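Long-range contacts in pyrethroid hydrolase (Sphingobium faniae, PDB 5Y5R), which hydrolyses pyrethroid pesticides such as cypermethrin and permethrin at their ester bond, releasing an alcohol and a cyclopropanecarboxylic acid: residues H10-G16 and D37-P43; A21-L26 and P237-A241; V154-P160 and S229-S235. One frame throughout, in Å; residues are numbered along the deposited sequence.

Contact 1: residues H10-G16 and D37-P43; sequences HGALNRG and DLTGHTP. With 8NL ((2-methyl-3-phenyl-phenyl)methyl (1~{S})-3-[(~{E})-2-chloranyl-3,3,3-tris(fluoranyl)prop-1-enyl]-2,2-dimethyl-cyclopropane-1-carboxylate), chain G.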
loop_
_atom_site.group_PDB
_atom_site.type_symbol
_atom_site.label_atom_id
_atom_site.label_comp_id
_atom_site.label_asym_id
_atom_site.label_seq_id
_atom_site.Cartn_x
_atom_site.Cartn_y
_atom_site.Cartn_z
ATOM N N HIS A 10 2.663 -3.261 3.191
ATOM C CA HIS A 10 2.217 -2.230 4.114
ATOM C C HIS A 10 2.556 -0.838 3.580
ATOM O O HIS A 10 3.361 -0.682 2.652
ATOM C CB HIS A 10 2.894 -2.406 5.480
ATOM C CG HIS A 10 4.386 -2.223 5.435
ATOM N ND1 HIS A 10 4.980 -0.984 5.264
ATOM C CD2 HIS A 10 5.406 -3.118 5.537
ATOM C CE1 HIS A 10 6.298 -1.128 5.270
ATOM N NE2 HIS A 10 6.584 -2.412 5.422
ATOM N N GLY A 11 1.934 0.170 4.184
ATOM C CA GLY A 11 2.194 1.585 3.899
ATOM C C GLY A 11 3.099 2.296 4.906
ATOM O O GLY A 11 3.798 1.675 5.714
ATOM N N ALA A 12 3.047 3.639 4.900
ATOM C CA ALA A 12 4.006 4.392 5.717
ATOM C C ALA A 12 3.891 4.091 7.212
ATOM O O ALA A 12 2.796 3.978 7.766
ATOM C CB ALA A 12 3.810 5.902 5.514
ATOM N N LEU A 13 5.045 4.015 7.887
ATOM C CA LEU A 13 5.127 3.795 9.331
ATOM C C LEU A 13 4.590 2.435 9.794
ATOM O O LEU A 13 4.480 2.210 11.015
ATOM C CB LEU A 13 4.357 4.893 10.081
ATOM C CG LEU A 13 5.046 6.247 10.089
ATOM C CD1 LEU A 13 4.139 7.293 10.698
ATOM C CD2 LEU A 13 6.291 6.124 10.895
ATOM N N ASN A 14 4.274 1.517 8.882
ATOM C CA ASN A 14 3.699 0.221 9.234
ATOM C C ASN A 14 4.698 -0.916 8.986
ATOM O O ASN A 14 5.783 -0.727 8.431
ATOM C CB ASN A 14 2.387 -0.016 8.455
ATOM C CG ASN A 14 1.192 0.640 9.098
ATOM O OD1 ASN A 14 1.104 1.890 9.215
ATOM N ND2 ASN A 14 0.262 -0.183 9.556
ATOM N N ARG A 15 4.311 -2.131 9.403
ATOM C CA ARG A 15 5.059 -3.358 9.152
ATOM C C ARG A 15 4.111 -4.439 8.615
ATOM O O ARG A 15 2.894 -4.325 8.734
ATOM C CB ARG A 15 5.758 -3.843 10.439
ATOM C CG ARG A 15 6.597 -2.759 11.159
ATOM C CD ARG A 15 7.289 -3.325 12.415
ATOM N NE ARG A 15 8.183 -4.440 12.117
ATOM C CZ ARG A 15 8.628 -5.337 13.011
ATOM N NH1 ARG A 15 8.258 -5.297 14.289
ATOM N NH2 ARG A 15 9.449 -6.292 12.614
ATOM N N GLY A 16 4.678 -5.531 8.073
ATOM C CA GLY A 16 3.844 -6.567 7.464
ATOM C C GLY A 16 2.804 -7.164 8.396
ATOM O O GLY A 16 1.709 -7.538 7.957
ATOM N N ASP A 37 8.195 -7.036 5.785
ATOM C CA ASP A 37 8.679 -5.691 6.082
ATOM C C ASP A 37 9.473 -5.138 4.894
ATOM O O ASP A 37 10.407 -5.777 4.403
ATOM C CB ASP A 37 9.562 -5.730 7.330
ATOM C CG ASP A 37 8.794 -6.026 8.609
ATOM O OD1 ASP A 37 7.542 -5.868 8.663
ATOM O OD2 ASP A 37 9.453 -6.473 9.576
ATOM N N LEU A 38 9.128 -3.944 4.426
ATOM C CA LEU A 38 10.014 -3.342 3.446
ATOM C C LEU A 38 11.305 -2.911 4.161
ATOM O O LEU A 38 11.444 -3.063 5.373
ATOM C CB LEU A 38 9.312 -2.186 2.709
ATOM C CG LEU A 38 8.149 -2.569 1.770
ATOM C CD1 LEU A 38 7.569 -1.380 0.975
ATOM C CD2 LEU A 38 8.612 -3.583 0.782
ATOM N N THR A 39 12.293 -2.495 3.382
ATOM C CA THR A 39 13.573 -2.105 3.955
ATOM C C THR A 39 13.390 -0.911 4.880
ATOM O O THR A 39 12.631 0.015 4.578
ATOM C CB THR A 39 14.566 -1.798 2.838
ATOM O OG1 THR A 39 14.739 -2.978 2.047
ATOM C CG2 THR A 39 15.906 -1.340 3.385
ATOM N N GLY A 40 14.028 -0.974 6.052
ATOM C CA GLY A 40 13.890 0.050 7.069
ATOM C C GLY A 40 12.719 -0.159 7.997
ATOM O O GLY A 40 12.511 0.650 8.904
ATOM N N HIS A 41 11.912 -1.191 7.777
ATOM C CA HIS A 41 10.714 -1.393 8.578
ATOM C C HIS A 41 10.863 -2.521 9.593
ATOM O O HIS A 41 9.862 -2.954 10.180
ATOM C CB HIS A 41 9.511 -1.622 7.645
ATOM C CG HIS A 41 9.082 -0.385 6.919
ATOM N ND1 HIS A 41 8.005 0.376 7.317
ATOM C CD2 HIS A 41 9.657 0.287 5.897
ATOM C CE1 HIS A 41 7.904 1.436 6.535
ATOM N NE2 HIS A 41 8.890 1.404 5.663
ATOM N N THR A 42 12.078 -2.997 9.839
ATOM C CA THR A 42 12.296 -4.025 10.857
ATOM C C THR A 42 13.195 -3.498 11.966
ATOM O O THR A 42 14.364 -3.168 11.697
ATOM C CB THR A 42 12.883 -5.266 10.195
ATOM O OG1 THR A 42 12.074 -5.589 9.055
ATOM C CG2 THR A 42 12.925 -6.438 11.168
ATOM N N PRO A 43 12.694 -3.354 13.189
ATOM C CA PRO A 43 13.509 -2.786 14.275
ATOM C C PRO A 43 14.876 -3.447 14.364
ATOM O O PRO A 43 14.993 -4.667 14.373
ATOM C CB PRO A 43 12.665 -3.068 15.516
ATOM C CG PRO A 43 11.240 -3.032 14.998
ATOM C CD PRO A 43 11.302 -3.580 13.599
HETATM C C 8NL G . 0.864 6.087 9.186
HETATM C C8 8NL G . 0.854 4.756 13.018
HETATM C C9 8NL G . 1.457 5.281 14.157
HETATM C C10 8NL G . 1.320 6.628 14.465
HETATM C C11 8NL G . 0.561 7.401 13.590
HETATM C C12 8NL G . -0.038 6.856 12.455
HETATM C C13 8NL G . -0.526 4.484 7.004
HETATM O O 8NL G . -0.710 5.777 6.381
HETATM CL CL 8NL G . 0.476 12.247 3.587
HETATM C C21 8NL G . 0.579 10.528 3.976
HETATM C C22 8NL G . 1.451 10.128 5.142
HETATM F F2 8NL G . 0.662 9.798 6.150
HETATM F F1 8NL G . 2.268 9.132 4.863
HETATM F F 8NL G . 2.180 11.176 5.465
HETATM C C20 8NL G . -0.141 9.647 3.280
HETATM C C16 8NL G . -0.056 8.162 3.561
HETATM C C17 8NL G . -1.237 7.528 2.833
HETATM C C18 8NL G . -0.313 7.028 1.732
HETATM C C19 8NL G . -2.292 8.544 2.368
HETATM C C15 8NL G . -1.078 7.372 4.373
HETATM C C14 8NL G . -0.421 6.119 4.957
HETATM O O1 8NL G . 0.371 5.460 4.280
HETATM C C2 8NL G . -0.795 4.349 8.512
HETATM C C3 8NL G . -1.732 3.389 8.874
HETATM C C4 8NL G . -2.075 3.154 10.205
HETATM C C5 8NL G . -1.443 3.862 11.223
HETATM C C6 8NL G . -0.498 4.836 10.923
HETATM C C1 8NL G . -0.164 5.070 9.558
HETATM C C7 8NL G . 0.113 5.521 12.135
#
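His10 receives the backbone N of Leu38 on its ring atom NE2. This ties the loop after strand 3-9 to the loop after strand 32-34, at the C-terminal end of the parallel sheet of an alpha/beta hydrolase fold. In this superfamily the first loop, with its His-Gly motif, usually builds part of the oxyanion hole. Consistent with that role, Ala12 N donates to the carbonyl oxygen O1 of the bound ester 8NL at 3.3 Å.

Several hydrogen bonds fix the two histidines. The Leu38 N to His10 NE2 bond is 3.1 Å and almost straight (177°). The other ring nitrogen, ND1, donates to Gly11 O at 2.9 Å, so the ring cannot turn easily and its proton probably sits on ND1. Gly11 O also accepts from Asn14 N, which reaches the opposite face of the carbonyl plane. His41 ND1 donates to Asn14 O at 2.7 Å, nearly in line with the carbonyl bond, and its NE2 is hydrogen-bonded to Tyr57 OH.

The rings also touch. His10 CE1 lies over one face of His41, 3.1 Å from His41 ND1, with the ring planes at 45°. Asn14 O sits over the centre of one face of His10.

A salt bridge and two hydrogen bonds gather round Asp37. Arg15 NH2 forms a salt bridge with Asp37 OD2 at 3.0 Å, on the syn side of the carboxylate. Thr42 OG1 is hydrogen-bonded to the same oxygen on the anti side. Both are tilted out of the carboxylate plane toward the same face. Asp37 OD1 takes Gly16 N. The bend of the Arg15 chain at CG-CD (chi3 59°) brings its guanidinium over Pro43, whose CD lies above the centre of that flat group, 3.3 Å from Arg15 CZ.

Contact 2: residues A21-L26 and P237-A241; sequences AVVPLL and PERLA. With SO4 (sulfate ion), chain H.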
loop_
_atom_site.group_PDB
_atom_site.type_symbol
_atom_site.label_atom_id
_atom_site.label_comp_id
_atom_site.label_asym_id
_atom_site.label_seq_id
_atom_site.Cartn_x
_atom_site.Cartn_y
_atom_site.Cartn_z
ATOM N N ALA A 21 -4.750 -10.196 10.247
ATOM C CA ALA A 21 -6.099 -10.747 10.200
ATOM C C ALA A 21 -6.460 -11.289 8.821
ATOM O O ALA A 21 -7.341 -12.143 8.706
ATOM C CB ALA A 21 -7.111 -9.679 10.611
ATOM N N VAL A 22 -5.734 -10.880 7.793
ATOM C CA VAL A 22 -6.039 -11.248 6.427
ATOM C C VAL A 22 -5.263 -12.476 5.960
ATOM O O VAL A 22 -5.776 -13.264 5.161
ATOM C CB VAL A 22 -5.759 -10.006 5.549
ATOM C CG1 VAL A 22 -6.104 -10.261 4.125
ATOM C CG2 VAL A 22 -6.615 -8.856 6.042
ATOM N N VAL A 23 -4.040 -12.671 6.445
ATOM C CA VAL A 23 -3.172 -13.708 5.897
ATOM C C VAL A 23 -3.793 -15.109 5.955
ATOM O O VAL A 23 -3.917 -15.763 4.904
ATOM C CB VAL A 23 -1.809 -13.665 6.596
ATOM C CG1 VAL A 23 -1.035 -14.929 6.294
ATOM C CG2 VAL A 23 -1.052 -12.414 6.132
ATOM N N PRO A 24 -4.216 -15.606 7.123
ATOM C CA PRO A 24 -4.818 -16.946 7.152
ATOM C C PRO A 24 -6.059 -17.079 6.285
ATOM O O PRO A 24 -6.296 -18.171 5.742
ATOM C CB PRO A 24 -5.139 -17.151 8.639
ATOM C CG PRO A 24 -5.238 -15.754 9.208
ATOM C CD PRO A 24 -4.194 -15.002 8.474
ATOM N N LEU A 25 -6.850 -16.004 6.119
ATOM C CA LEU A 25 -8.061 -16.123 5.303
ATOM C C LEU A 25 -7.728 -16.394 3.842
ATOM O O LEU A 25 -8.376 -17.231 3.198
ATOM C CB LEU A 25 -8.925 -14.874 5.421
ATOM C CG LEU A 25 -9.391 -14.616 6.851
ATOM C CD1 LEU A 25 -10.144 -13.303 6.936
ATOM C CD2 LEU A 25 -10.188 -15.787 7.380
ATOM N N LEU A 26 -6.718 -15.714 3.302
ATOM C CA LEU A 26 -6.268 -16.000 1.939
ATOM C C LEU A 26 -5.587 -17.371 1.852
ATOM O O LEU A 26 -5.726 -18.074 0.840
ATOM C CB LEU A 26 -5.339 -14.875 1.451
ATOM C CG LEU A 26 -5.962 -13.476 1.275
ATOM C CD1 LEU A 26 -4.910 -12.389 1.049
ATOM C CD2 LEU A 26 -6.926 -13.468 0.127
ATOM N N PRO A 237 -11.574 -7.865 7.575
ATOM C CA PRO A 237 -10.639 -8.779 6.902
ATOM C C PRO A 237 -11.322 -9.799 6.013
ATOM O O PRO A 237 -10.772 -10.149 4.964
ATOM C CB PRO A 237 -9.926 -9.481 8.075
ATOM C CG PRO A 237 -10.878 -9.353 9.217
ATOM C CD PRO A 237 -11.535 -8.000 9.040
ATOM N N GLU A 238 -12.495 -10.292 6.422
ATOM C CA GLU A 238 -13.220 -11.315 5.658
ATOM C C GLU A 238 -13.664 -10.781 4.299
ATOM O O GLU A 238 -13.382 -11.385 3.255
ATOM C CB GLU A 238 -14.431 -11.770 6.464
ATOM C CG GLU A 238 -14.165 -12.644 7.693
ATOM C CD GLU A 238 -13.929 -14.104 7.346
ATOM O OE1 GLU A 238 -13.825 -14.426 6.138
ATOM O OE2 GLU A 238 -13.868 -14.937 8.284
ATOM N N ARG A 239 -14.344 -9.624 4.294
ATOM C CA ARG A 239 -14.788 -9.023 3.044
ATOM C C ARG A 239 -13.600 -8.622 2.191
ATOM O O ARG A 239 -13.630 -8.751 0.958
ATOM C CB ARG A 239 -15.661 -7.793 3.317
ATOM C CG ARG A 239 -17.075 -8.141 3.805
ATOM C CD ARG A 239 -17.880 -6.967 4.362
ATOM N NE ARG A 239 -17.568 -6.728 5.778
ATOM C CZ ARG A 239 -18.153 -5.807 6.559
ATOM N NH1 ARG A 239 -19.130 -5.034 6.098
ATOM N NH2 ARG A 239 -17.765 -5.669 7.827
ATOM N N LEU A 240 -12.541 -8.139 2.842
ATOM C CA LEU A 240 -11.357 -7.694 2.129
ATOM C C LEU A 240 -10.631 -8.857 1.501
ATOM O O LEU A 240 -10.301 -8.815 0.315
ATOM C CB LEU A 240 -10.426 -6.936 3.084
ATOM C CG LEU A 240 -9.111 -6.495 2.457
ATOM C CD1 LEU A 240 -9.401 -5.655 1.199
ATOM C CD2 LEU A 240 -8.238 -5.715 3.457
ATOM N N ALA A 241 -10.397 -9.921 2.284
ATOM C CA ALA A 241 -9.718 -11.093 1.753
ATOM C C ALA A 241 -10.539 -11.766 0.655
ATOM O O ALA A 241 -9.972 -12.318 -0.298
ATOM C CB ALA A 241 -9.390 -12.083 2.888
HETATM S S SO4 H . -15.775 -8.991 8.071
HETATM O O1 SO4 H . -14.464 -9.372 8.586
HETATM O O2 SO4 H . -15.653 -8.734 6.627
HETATM O O3 SO4 H . -16.244 -7.841 8.827
HETATM O O4 SO4 H . -16.737 -10.085 8.262
#
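Ala21 meets Pro237 methyl to ring, with Ala21 CB 3.8 Å from Pro237 CB. Here the turn leading into helix 23-28 packs on the first turn of helix 237-249, two helices of the alpha/beta hydrolase fold. Val22 follows and spreads its two methyls along that helix. Its CG1 is anti to the backbone N (chi1 -177°) and rests on the methyl of Ala241 at 4.0 Å, CG1 to CB. Its CG2 turns to Pro237 CB and also touches Tyr233 of helix 232-235.

Leu25 enters between Pro237, Glu238 and Ala241. Its CB lies 3.8 Å from Ala241 CB, and its CD1 lies over the Pro237 carbonyl. CD2 meets the carboxylate of Glu238, whose chain folds back at chi2 (-80°). Cutting Leu25 back to an alanine removes both methyls, which would probably open a gap beside the Pro237 carbonyl and the Glu238 carboxylate. Leu26 ends the row, with CD2 3.3 Å from Ala241 O; its side chain also touches Val33 of strand 32-34.

A sulfate, probably from the crystallisation liquor, sits at the start of helix 237-249. Glu238 N and Arg239 N donate to it, and Arg239 adds NE (2.9 Å to sulfate O2) and NH2. The interface contacts are mostly between methyls and ring carbons, consistent with hydrophobic packing, while the helix start and Arg239 offer a site suited to an anion.

Contact 3: residues V154-P160 and S229-S235; sequences VFMGDYP and SHAPYYS. With 8NL ((2-methyl-3-phenyl-phenyl)methyl (1~{S})-3-[(~{E})-2-chloranyl-3,3,3-tris(fluoranyl)prop-1-enyl]-2,2-dimethyl-cyclopropane-1-carboxylate), chain G.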
loop_
_atom_site.group_PDB
_atom_site.type_symbol
_atom_site.label_atom_id
_atom_site.label_comp_id
_atom_site.label_asym_id
_atom_site.label_seq_id
_atom_site.Cartn_x
_atom_site.Cartn_y
_atom_site.Cartn_z
ATOM N N VAL A 154 -7.917 8.973 13.605
ATOM C CA VAL A 154 -7.676 9.276 12.185
ATOM C C VAL A 154 -7.154 8.058 11.426
ATOM O O VAL A 154 -7.666 7.710 10.353
ATOM C CB VAL A 154 -6.718 10.478 12.051
ATOM C CG1 VAL A 154 -6.233 10.644 10.676
ATOM C CG2 VAL A 154 -7.412 11.762 12.489
ATOM N N PHE A 155 -6.081 7.439 11.926
ATOM C CA PHE A 155 -5.432 6.333 11.239
ATOM C C PHE A 155 -5.861 4.940 11.691
ATOM O O PHE A 155 -5.751 4.014 10.890
ATOM C CB PHE A 155 -3.921 6.422 11.420
ATOM C CG PHE A 155 -3.279 7.572 10.711
ATOM C CD1 PHE A 155 -2.896 7.451 9.388
ATOM C CD2 PHE A 155 -3.024 8.775 11.386
ATOM C CE1 PHE A 155 -2.254 8.482 8.741
ATOM C CE2 PHE A 155 -2.406 9.838 10.725
ATOM C CZ PHE A 155 -2.014 9.677 9.399
HETATM N N MSE A 156 -6.234 4.746 12.961
HETATM C CA MSE A 156 -6.475 3.398 13.557
HETATM C C MSE A 156 -7.917 3.216 14.044
HETATM O O MSE A 156 -8.211 2.403 14.934
HETATM C CB MSE A 156 -5.543 3.138 14.752
HETATM C CG MSE A 156 -4.029 3.239 14.496
HETATM SE SE MSE A 156 -3.022 3.692 16.152
HETATM C CE MSE A 156 -2.621 5.597 15.713
ATOM N N GLY A 157 -8.823 4.016 13.492
ATOM C CA GLY A 157 -10.220 3.921 13.853
ATOM C C GLY A 157 -10.857 2.593 13.491
ATOM O O GLY A 157 -11.905 2.255 14.045
ATOM N N ASP A 158 -10.305 1.894 12.493
ATOM C CA ASP A 158 -10.789 0.589 12.049
ATOM C C ASP A 158 -10.357 -0.562 12.942
ATOM O O ASP A 158 -10.764 -1.702 12.667
ATOM C CB ASP A 158 -10.342 0.281 10.625
ATOM C CG ASP A 158 -11.024 1.160 9.596
ATOM O OD1 ASP A 158 -12.104 0.764 9.098
ATOM O OD2 ASP A 158 -10.477 2.227 9.276
ATOM N N TYR A 159 -9.483 -0.329 13.943
ATOM C CA TYR A 159 -9.001 -1.459 14.735
ATOM C C TYR A 159 -10.143 -2.007 15.590
ATOM O O TYR A 159 -10.774 -1.238 16.332
ATOM C CB TYR A 159 -7.812 -1.066 15.627
ATOM C CG TYR A 159 -7.145 -2.292 16.239
ATOM C CD1 TYR A 159 -6.377 -3.145 15.457
ATOM C CD2 TYR A 159 -7.338 -2.626 17.569
ATOM C CE1 TYR A 159 -5.782 -4.270 15.976
ATOM C CE2 TYR A 159 -6.752 -3.760 18.108
ATOM C CZ TYR A 159 -5.973 -4.578 17.309
ATOM O OH TYR A 159 -5.389 -5.710 17.819
ATOM N N PRO A 160 -10.423 -3.324 15.535
ATOM C CA PRO A 160 -11.500 -3.858 16.371
ATOM C C PRO A 160 -11.257 -3.623 17.870
ATOM O O PRO A 160 -10.161 -3.519 18.320
ATOM C CB PRO A 160 -11.499 -5.350 16.049
ATOM C CG PRO A 160 -10.743 -5.500 14.799
ATOM C CD PRO A 160 -9.754 -4.380 14.765
ATOM N N SER A 229 -12.961 2.902 6.905
ATOM C CA SER A 229 -12.031 4.029 6.900
ATOM C C SER A 229 -10.651 3.519 6.526
ATOM O O SER A 229 -10.548 2.571 5.743
ATOM C CB SER A 229 -12.004 4.805 8.224
ATOM O OG SER A 229 -11.822 3.989 9.355
ATOM N N HIS A 230 -9.589 4.131 7.077
ATOM C CA HIS A 230 -8.254 4.010 6.489
ATOM C C HIS A 230 -7.722 2.575 6.428
ATOM O O HIS A 230 -6.893 2.265 5.567
ATOM C CB HIS A 230 -7.245 4.875 7.264
ATOM C CG HIS A 230 -5.938 5.021 6.548
ATOM N ND1 HIS A 230 -5.865 5.359 5.212
ATOM C CD2 HIS A 230 -4.669 4.769 6.940
ATOM C CE1 HIS A 230 -4.602 5.370 4.830
ATOM N NE2 HIS A 230 -3.856 4.996 5.852
ATOM N N ALA A 231 -8.149 1.689 7.321
ATOM C CA ALA A 231 -7.501 0.383 7.474
ATOM C C ALA A 231 -8.515 -0.755 7.381
ATOM O O ALA A 231 -8.890 -1.356 8.397
ATOM C CB ALA A 231 -6.725 0.331 8.791
ATOM N N PRO A 232 -8.981 -1.084 6.175
ATOM C CA PRO A 232 -9.964 -2.174 6.066
ATOM C C PRO A 232 -9.414 -3.517 6.554
ATOM O O PRO A 232 -10.196 -4.391 6.954
ATOM C CB PRO A 232 -10.292 -2.204 4.561
ATOM C CG PRO A 232 -9.740 -0.942 3.991
ATOM C CD PRO A 232 -8.572 -0.576 4.854
ATOM N N TYR A 233 -8.093 -3.725 6.511
ATOM C CA TYR A 233 -7.522 -4.986 7.018
ATOM C C TYR A 233 -7.730 -5.170 8.523
ATOM O O TYR A 233 -7.560 -6.291 9.033
ATOM C CB TYR A 233 -6.020 -5.094 6.693
ATOM C CG TYR A 233 -5.199 -3.873 7.054
ATOM C CD1 TYR A 233 -5.054 -2.817 6.152
ATOM C CD2 TYR A 233 -4.569 -3.774 8.286
ATOM C CE1 TYR A 233 -4.335 -1.716 6.475
ATOM C CE2 TYR A 233 -3.836 -2.677 8.615
ATOM C CZ TYR A 233 -3.708 -1.659 7.711
ATOM O OH TYR A 233 -2.995 -0.567 8.047
ATOM N N TYR A 234 -8.069 -4.106 9.248
ATOM C CA TYR A 234 -8.497 -4.234 10.636
ATOM C C TYR A 234 -10.003 -4.423 10.782
ATOM O O TYR A 234 -10.444 -5.169 11.654
ATOM C CB TYR A 234 -8.072 -3.018 11.453
ATOM C CG TYR A 234 -6.597 -2.880 11.755
ATOM C CD1 TYR A 234 -5.735 -3.980 11.786
ATOM C CD2 TYR A 234 -6.063 -1.610 12.015
ATOM C CE1 TYR A 234 -4.346 -3.807 12.069
ATOM C CE2 TYR A 234 -4.731 -1.427 12.303
ATOM C CZ TYR A 234 -3.872 -2.485 12.334
ATOM O OH TYR A 234 -2.557 -2.196 12.604
ATOM N N SER A 235 -10.827 -3.711 10.014
ATOM C CA SER A 235 -12.254 -3.729 10.326
ATOM C C SER A 235 -13.051 -4.763 9.547
ATOM O O SER A 235 -14.077 -5.207 10.060
ATOM C CB SER A 235 -12.890 -2.352 10.120
ATOM O OG SER A 235 -12.619 -1.894 8.835
HETATM C C 8NL G . 0.864 6.087 9.186
HETATM C C8 8NL G . 0.854 4.756 13.018
HETATM C C9 8NL G . 1.457 5.281 14.157
HETATM C C10 8NL G . 1.320 6.628 14.465
HETATM C C11 8NL G . 0.561 7.401 13.590
HETATM C C12 8NL G . -0.038 6.856 12.455
HETATM C C13 8NL G . -0.526 4.484 7.004
HETATM O O 8NL G . -0.710 5.777 6.381
HETATM CL CL 8NL G . 0.476 12.247 3.587
HETATM C C21 8NL G . 0.579 10.528 3.976
HETATM C C22 8NL G . 1.451 10.128 5.142
HETATM F F2 8NL G . 0.662 9.798 6.150
HETATM F F1 8NL G . 2.268 9.132 4.863
HETATM F F 8NL G . 2.180 11.176 5.465
HETATM C C20 8NL G . -0.141 9.647 3.280
HETATM C C16 8NL G . -0.056 8.162 3.561
HETATM C C17 8NL G . -1.237 7.528 2.833
HETATM C C18 8NL G . -0.313 7.028 1.732
HETATM C C19 8NL G . -2.292 8.544 2.368
HETATM C C15 8NL G . -1.078 7.372 4.373
HETATM C C14 8NL G . -0.421 6.119 4.957
HETATM O O1 8NL G . 0.371 5.460 4.280
HETATM C C2 8NL G . -0.795 4.349 8.512
HETATM C C3 8NL G . -1.732 3.389 8.874
HETATM C C4 8NL G . -2.075 3.154 10.205
HETATM C C5 8NL G . -1.443 3.862 11.223
HETATM C C6 8NL G . -0.498 4.836 10.923
HETATM C C1 8NL G . -0.164 5.070 9.558
HETATM C C7 8NL G . 0.113 5.521 12.135
#
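The loop carrying His230, probably the histidine of the charge relay system, packs on the end of helix 148-155. Phe155 turns its ring edge toward the face of His230 in an offset edge-to-face pair, with ring centres 6.0 Å apart and planes at 80°. One face of Phe155 covers 8NL, CG lying 3.7 Å from C12 of its phenyl ring. His230 CG is anti to the backbone N (chi1 -168°). This sends NE2 to the ester oxygen O of 8NL at 3.3 Å, while ND1 is hydrogen-bonded to Asp202.

With Ser78, the likely nucleophile in a GxSxG elbow, His230 and Asp202 fit the catalytic triad of alpha/beta hydrolases. Asp158 grips the backbone next to His230. Its OD1 accepts from Ser235 OG at 2.7 Å on the anti side, tilted out of the carboxylate plane, and from Ser229 N at 3.2 Å through the syn lone pair. OD2 appears to take Ala231 N, the N-cap residue of helix 232-235, but its modelled place is doubtful.

Further along, Tyr159 points its edge at the face of Tyr234, a T-shaped pair with planes at 89°. Tyr159 CD1 lies over the ring centre, 3.7 Å from Tyr234 CG. Tyr233 CE2 covers the opposite face, and Tyr234 OH is hydrogen-bonded to His169. Pro160 CG rests against Tyr234 O at 3.2 Å.

From the N terminus, contact 1 closes a short loop through helix 23-28 and strand 32-34, joining the loops after the first two strands of the parallel sheet. Contact 2 starts inside that loop and ends near the C terminus, so the two cross. It brings the first helix against the last. Contact 3 is nested within the long loop of contact 2 and joins the end of helix 148-155 to the histidine loop after strand 222-226. Contact 1 closes before contact 3 opens, in series; both touch 8NL and meet where Asn14 packs on Tyr233. Contacts 2 and 3 meet at Tyr233, whose backbone touches Leu240 and Ala21; their helices 232-235 and 237-249 follow directly.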